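Local atomic coordinates of substrate-binding protein (Synechococcus sp., PDB entry 6WPN), a protein that probably binds oligosaccharides or a related sugar ligand as the periplasmic substrate-binding component of a transport system. Residues Gln117-Ser122 with Ala136-Leu141; Ala318-Leu321 with Thr325-Ala328. All blocks are in the same frame, centred on the assembly; numbering follows the deposited sequence.

Contact 1 and contact 2 lie side by side, on the same side of the chain's centre, with their own centres about 11 Å apart and direct van der Waals contact between them. Tyr119 OH of contact 1 lies 3.6 Å from Leu319 CD2 of contact 2, and Ile137 CD1 lies 3.7 Å from Ala318 CB, so Ala318 and Leu319 of helix 311-321 pack against Ile137 and Tyr119. Thr322, between the two segments of contact 2, joins both: it is a polar partner of Tyr119 and of Gln327, and its OG1 is hydrogen-bonded to Ala318 O. All four segments belong to the region assigned to the solute-binding protein family, and any relation to sugar binding can only be inferred.

Contact 1 (Gln117-Ser122 with Ala136-Leu141); sequences QNYLPS and AIPWYL
Tyr119 places its phenol against Ile137 and Pro138 of residues 136-141. The ring's CG lies anti to the carbonyl carbon of its own residue (chi1 -61°), and chi2 of 84° turns the ring almost perpendicular to the CA-CB-CG plane. Pro138 then sits over one face, its CD atom 4.2 Å from Tyr119 CD2. The carbonyl oxygen of Pro138 comes closer, 3.4 Å from Tyr119 CE2, a van der Waals approach with no hydrogen bond assigned across the contact. Ile137 meets the far end of the ring through its CG2 branch, which is anti to the backbone N and lies 3.4 Å from Tyr119 OH and 3.7 Å from Tyr119 CZ; the approach is oblique. In the solute-binding protein fold this joins the loop leading into helix 121-124 to the long strand 137-149, a member of the mixed sheet that pairs antiparallel with strand 295-303. The phenol oxygen, though buried, is satisfied by a hydrogen bond with Thr322 OG1. Trp124 meets the Tyr119 ring with planes about 35° apart.

Contact 2 (Ala318-Leu321 with Thr325-Ala328); sequences ALFL and TNQA
Asn326 reaches back to the last turn of helix 311-321, where its ND2 donates to the carbonyl oxygen of Phe320. The N-H...O angle is 158°, which supports the bond, but the ND2 to O separation of 2.5 Å is very short and its exact value is doubtful. The same nitrogen stands over the centre of the Phe320 ring, 3.4 Å above its plane, with the amide and ring planes 69° apart. This geometry is consistent with an amino-aromatic contact. With CG anti to the backbone N (chi1 179°), the Phe320 ring comes back to the amide of Asn326, although its CB points away from residues 325-328. Nearer the Asn326 backbone, CB of that residue lies 3.6 Å from the Leu321 carbonyl oxygen, and Gln327 CG approaches that oxygen to 4.0 Å.

In the next shell, Asn323 OD1 accepts from the backbone N of Asn326 in the first turn of helix 324-334, while Gln327 NE2 donates to Thr322 O and its OE1 accepts from Ser339 N. Val48 of helix 42-55 touches Phe320, Leu321 and Asn326. A side-chain amide bound to a backbone carbonyl thus ties helix 311-321 to helix 324-334 across a short connection between two consecutive helices in the solute-binding protein fold.

Contact 1 (Gln117-Ser122 with Ala136-Leu141)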
loop_
_atom_site.group_PDB
_atom_site.type_symbol
_atom_site.label_atom_id
_atom_site.label_comp_id
_atom_site.label_asym_id
_atom_site.label_seq_id
_atom_site.Cartn_x
_atom_site.Cartn_y
_atom_site.Cartn_z
ATOM N N GLN A 117 13.506 3.507 -20.016
ATOM C CA GLN A 117 13.492 4.959 -20.172
ATOM C C GLN A 117 12.092 5.529 -19.997
ATOM O O GLN A 117 11.939 6.700 -19.630
ATOM C CB GLN A 117 14.025 5.350 -21.551
ATOM C CG GLN A 117 15.531 5.356 -21.708
ATOM C CD GLN A 117 15.948 5.649 -23.136
ATOM O OE1 GLN A 117 15.149 5.523 -24.064
ATOM N NE2 GLN A 117 17.196 6.061 -23.319
ATOM N N ASN A 118 11.061 4.723 -20.250
ATOM C CA ASN A 118 9.683 5.186 -20.161
ATOM C C ASN A 118 9.128 5.172 -18.744
ATOM O O ASN A 118 8.013 5.661 -18.538
ATOM C CB ASN A 118 8.785 4.341 -21.066
ATOM C CG ASN A 118 9.043 4.589 -22.540
ATOM O OD1 ASN A 118 9.850 5.445 -22.909
ATOM N ND2 ASN A 118 8.357 3.837 -23.392
ATOM N N TYR A 119 9.864 4.643 -17.773
ATOM C CA TYR A 119 9.372 4.524 -16.410
ATOM C C TYR A 119 10.209 5.375 -15.464
ATOM O O TYR A 119 11.352 5.737 -15.760
ATOM C CB TYR A 119 9.378 3.062 -15.941
ATOM C CG TYR A 119 8.498 2.158 -16.776
ATOM C CD1 TYR A 119 8.968 1.596 -17.957
ATOM C CD2 TYR A 119 7.197 1.862 -16.380
ATOM C CE1 TYR A 119 8.168 0.771 -18.724
ATOM C CE2 TYR A 119 6.389 1.037 -17.138
ATOM C CZ TYR A 119 6.879 0.492 -18.311
ATOM O OH TYR A 119 6.084 -0.330 -19.076
ATOM N N LEU A 120 9.611 5.700 -14.323
ATOM C CA LEU A 120 10.319 6.407 -13.270
ATOM C C LEU A 120 11.482 5.544 -12.795
ATOM O O LEU A 120 11.257 4.398 -12.378
ATOM C CB LEU A 120 9.364 6.715 -12.119
ATOM C CG LEU A 120 9.798 7.692 -11.022
ATOM C CD1 LEU A 120 9.985 9.097 -11.573
ATOM C CD2 LEU A 120 8.777 7.694 -9.897
ATOM N N PRO A 121 12.725 6.040 -12.838
ATOM C CA PRO A 121 13.866 5.176 -12.482
ATOM C C PRO A 121 13.795 4.632 -11.068
ATOM O O PRO A 121 14.116 3.457 -10.846
ATOM C CB PRO A 121 15.082 6.094 -12.687
ATOM C CG PRO A 121 14.536 7.484 -12.623
ATOM C CD PRO A 121 13.152 7.402 -13.199
ATOM N N SER A 122 13.379 5.456 -10.103
ATOM C CA SER A 122 13.304 4.999 -8.718
ATOM C C SER A 122 12.362 3.811 -8.571
ATOM O O SER A 122 12.614 2.905 -7.769
ATOM C CB SER A 122 12.847 6.143 -7.819
ATOM O OG SER A 122 11.692 6.763 -8.358
ATOM N N ALA A 136 9.907 -7.640 -12.694
ATOM C CA ALA A 136 8.588 -7.039 -12.792
ATOM C C ALA A 136 8.677 -5.697 -13.498
ATOM O O ALA A 136 9.721 -5.038 -13.495
ATOM C CB ALA A 136 7.948 -6.867 -11.409
ATOM N N ILE A 137 7.564 -5.311 -14.102
ATOM C CA ILE A 137 7.405 -4.004 -14.728
ATOM C C ILE A 137 6.532 -3.155 -13.813
ATOM O O ILE A 137 5.469 -3.627 -13.382
ATOM C CB ILE A 137 6.776 -4.126 -16.129
ATOM C CG1 ILE A 137 7.743 -4.826 -17.083
ATOM C CG2 ILE A 137 6.380 -2.756 -16.671
ATOM C CD1 ILE A 137 7.102 -5.263 -18.380
ATOM N N PRO A 138 6.936 -1.932 -13.481
ATOM C CA PRO A 138 6.099 -1.100 -12.610
ATOM C C PRO A 138 4.800 -0.726 -13.301
ATOM O O PRO A 138 4.770 -0.437 -14.498
ATOM C CB PRO A 138 6.967 0.139 -12.347
ATOM C CG PRO A 138 8.345 -0.260 -12.732
ATOM C CD PRO A 138 8.206 -1.277 -13.817
ATOM N N TRP A 139 3.718 -0.744 -12.529
ATOM C CA TRP A 139 2.417 -0.345 -13.040
ATOM C C TRP A 139 2.031 0.988 -12.409
ATOM O O TRP A 139 2.596 2.025 -12.761
ATOM C CB TRP A 139 1.374 -1.429 -12.761
ATOM C CG TRP A 139 0.075 -1.216 -13.469
ATOM C CD1 TRP A 139 -0.243 -0.197 -14.318
ATOM C CD2 TRP A 139 -1.097 -2.030 -13.364
ATOM N NE1 TRP A 139 -1.539 -0.329 -14.755
ATOM C CE2 TRP A 139 -2.084 -1.450 -14.184
ATOM C CE3 TRP A 139 -1.405 -3.199 -12.659
ATOM C CZ2 TRP A 139 -3.359 -1.998 -14.319
ATOM C CZ3 TRP A 139 -2.674 -3.745 -12.797
ATOM C CH2 TRP A 139 -3.633 -3.142 -13.618
ATOM N N TYR A 140 1.075 0.986 -11.494
ATOM C CA TYR A 140 0.663 2.204 -10.816
ATOM C C TYR A 140 1.126 2.188 -9.363
ATOM O O TYR A 140 1.666 1.199 -8.859
ATOM C CB TYR A 140 -0.855 2.382 -10.880
ATOM C CG TYR A 140 -1.634 1.362 -10.086
ATOM C CD1 TYR A 140 -1.947 0.125 -10.626
ATOM C CD2 TYR A 140 -2.075 1.647 -8.800
ATOM C CE1 TYR A 140 -2.671 -0.803 -9.905
ATOM C CE2 TYR A 140 -2.798 0.719 -8.070
ATOM C CZ TYR A 140 -3.093 -0.498 -8.629
ATOM O OH TYR A 140 -3.814 -1.416 -7.906
ATOM N N LEU A 141 0.913 3.316 -8.691
ATOM C CA LEU A 141 1.308 3.452 -7.299
ATOM C C LEU A 141 0.381 4.438 -6.601
ATOM O O LEU A 141 -0.242 5.296 -7.231
ATOM C CB LEU A 141 2.784 3.853 -7.184
ATOM C CG LEU A 141 3.176 5.192 -7.794
ATOM C CD1 LEU A 141 2.824 6.333 -6.882
ATOM C CD2 LEU A 141 4.676 5.174 -8.073
#

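Contact 2 (Ala318-Leu321 with Thr325-Ala328)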
loop_
_atom_site.group_PDB
_atom_site.type_symbol
_atom_site.label_atom_id
_atom_site.label_comp_id
_atom_site.label_asym_id
_atom_site.label_seq_id
_atom_site.Cartn_x
_atom_site.Cartn_y
_atom_site.Cartn_z
ATOM N N ALA A 318 2.205 -6.649 -20.666
ATOM C CA ALA A 318 2.592 -5.838 -19.518
ATOM C C ALA A 318 3.063 -4.456 -19.955
ATOM O O ALA A 318 2.813 -3.462 -19.261
ATOM C CB ALA A 318 3.677 -6.550 -18.709
ATOM N N LEU A 319 3.755 -4.372 -21.098
ATOM C CA LEU A 319 4.169 -3.072 -21.624
ATOM C C LEU A 319 2.979 -2.265 -22.134
ATOM O O LEU A 319 2.941 -1.040 -21.972
ATOM C CB LEU A 319 5.203 -3.254 -22.737
ATOM C CG LEU A 319 6.584 -3.769 -22.323
ATOM C CD1 LEU A 319 7.395 -4.195 -23.537
ATOM C CD2 LEU A 319 7.319 -2.697 -21.544
ATOM N N PHE A 320 2.000 -2.930 -22.752
ATOM C CA PHE A 320 0.808 -2.232 -23.225
ATOM C C PHE A 320 -0.004 -1.674 -22.064
ATOM O O PHE A 320 -0.486 -0.537 -22.127
ATOM C CB PHE A 320 -0.047 -3.165 -24.084
ATOM C CG PHE A 320 -1.317 -2.535 -24.594
ATOM C CD1 PHE A 320 -1.296 -1.682 -25.686
ATOM C CD2 PHE A 320 -2.536 -2.814 -23.992
ATOM C CE1 PHE A 320 -2.464 -1.109 -26.161
ATOM C CE2 PHE A 320 -3.706 -2.246 -24.463
ATOM C CZ PHE A 320 -3.670 -1.391 -25.549
ATOM N N LEU A 321 -0.178 -2.463 -21.003
ATOM C CA LEU A 321 -0.952 -1.996 -19.859
ATOM C C LEU A 321 -0.266 -0.839 -19.152
ATOM O O LEU A 321 -0.932 -0.035 -18.493
ATOM C CB LEU A 321 -1.182 -3.144 -18.875
ATOM C CG LEU A 321 -2.192 -4.215 -19.283
ATOM C CD1 LEU A 321 -2.122 -5.403 -18.334
ATOM C CD2 LEU A 321 -3.600 -3.641 -19.331
ATOM N N THR A 325 -0.369 6.049 -22.564
ATOM C CA THR A 325 -1.791 6.325 -22.732
ATOM C C THR A 325 -2.622 5.571 -21.704
ATOM O O THR A 325 -3.525 6.142 -21.080
ATOM C CB THR A 325 -2.237 5.940 -24.141
ATOM O OG1 THR A 325 -1.476 6.674 -25.107
ATOM C CG2 THR A 325 -3.723 6.228 -24.327
ATOM N N ASN A 326 -2.340 4.280 -21.518
ATOM C CA ASN A 326 -3.146 3.482 -20.600
ATOM C C ASN A 326 -2.903 3.879 -19.148
ATOM O O ASN A 326 -3.842 3.910 -18.344
ATOM C CB ASN A 326 -2.873 1.992 -20.812
ATOM C CG ASN A 326 -3.340 1.498 -22.177
ATOM O OD1 ASN A 326 -4.388 1.912 -22.674
ATOM N ND2 ASN A 326 -2.572 0.593 -22.778
ATOM N N GLN A 327 -1.655 4.187 -18.787
ATOM C CA GLN A 327 -1.380 4.579 -17.408
ATOM C C GLN A 327 -1.997 5.932 -17.082
ATOM O O GLN A 327 -2.531 6.127 -15.985
ATOM C CB GLN A 327 0.127 4.595 -17.152
ATOM C CG GLN A 327 0.707 3.221 -16.867
ATOM C CD GLN A 327 1.927 3.277 -15.975
ATOM O OE1 GLN A 327 1.844 3.705 -14.825
ATOM N NE2 GLN A 327 3.072 2.846 -16.500
ATOM N N ALA A 328 -1.949 6.875 -18.026
ATOM C CA ALA A 328 -2.593 8.165 -17.809
ATOM C C ALA A 328 -4.094 7.993 -17.618
ATOM O O ALA A 328 -4.686 8.568 -16.697
ATOM C CB ALA A 328 -2.297 9.108 -18.977
#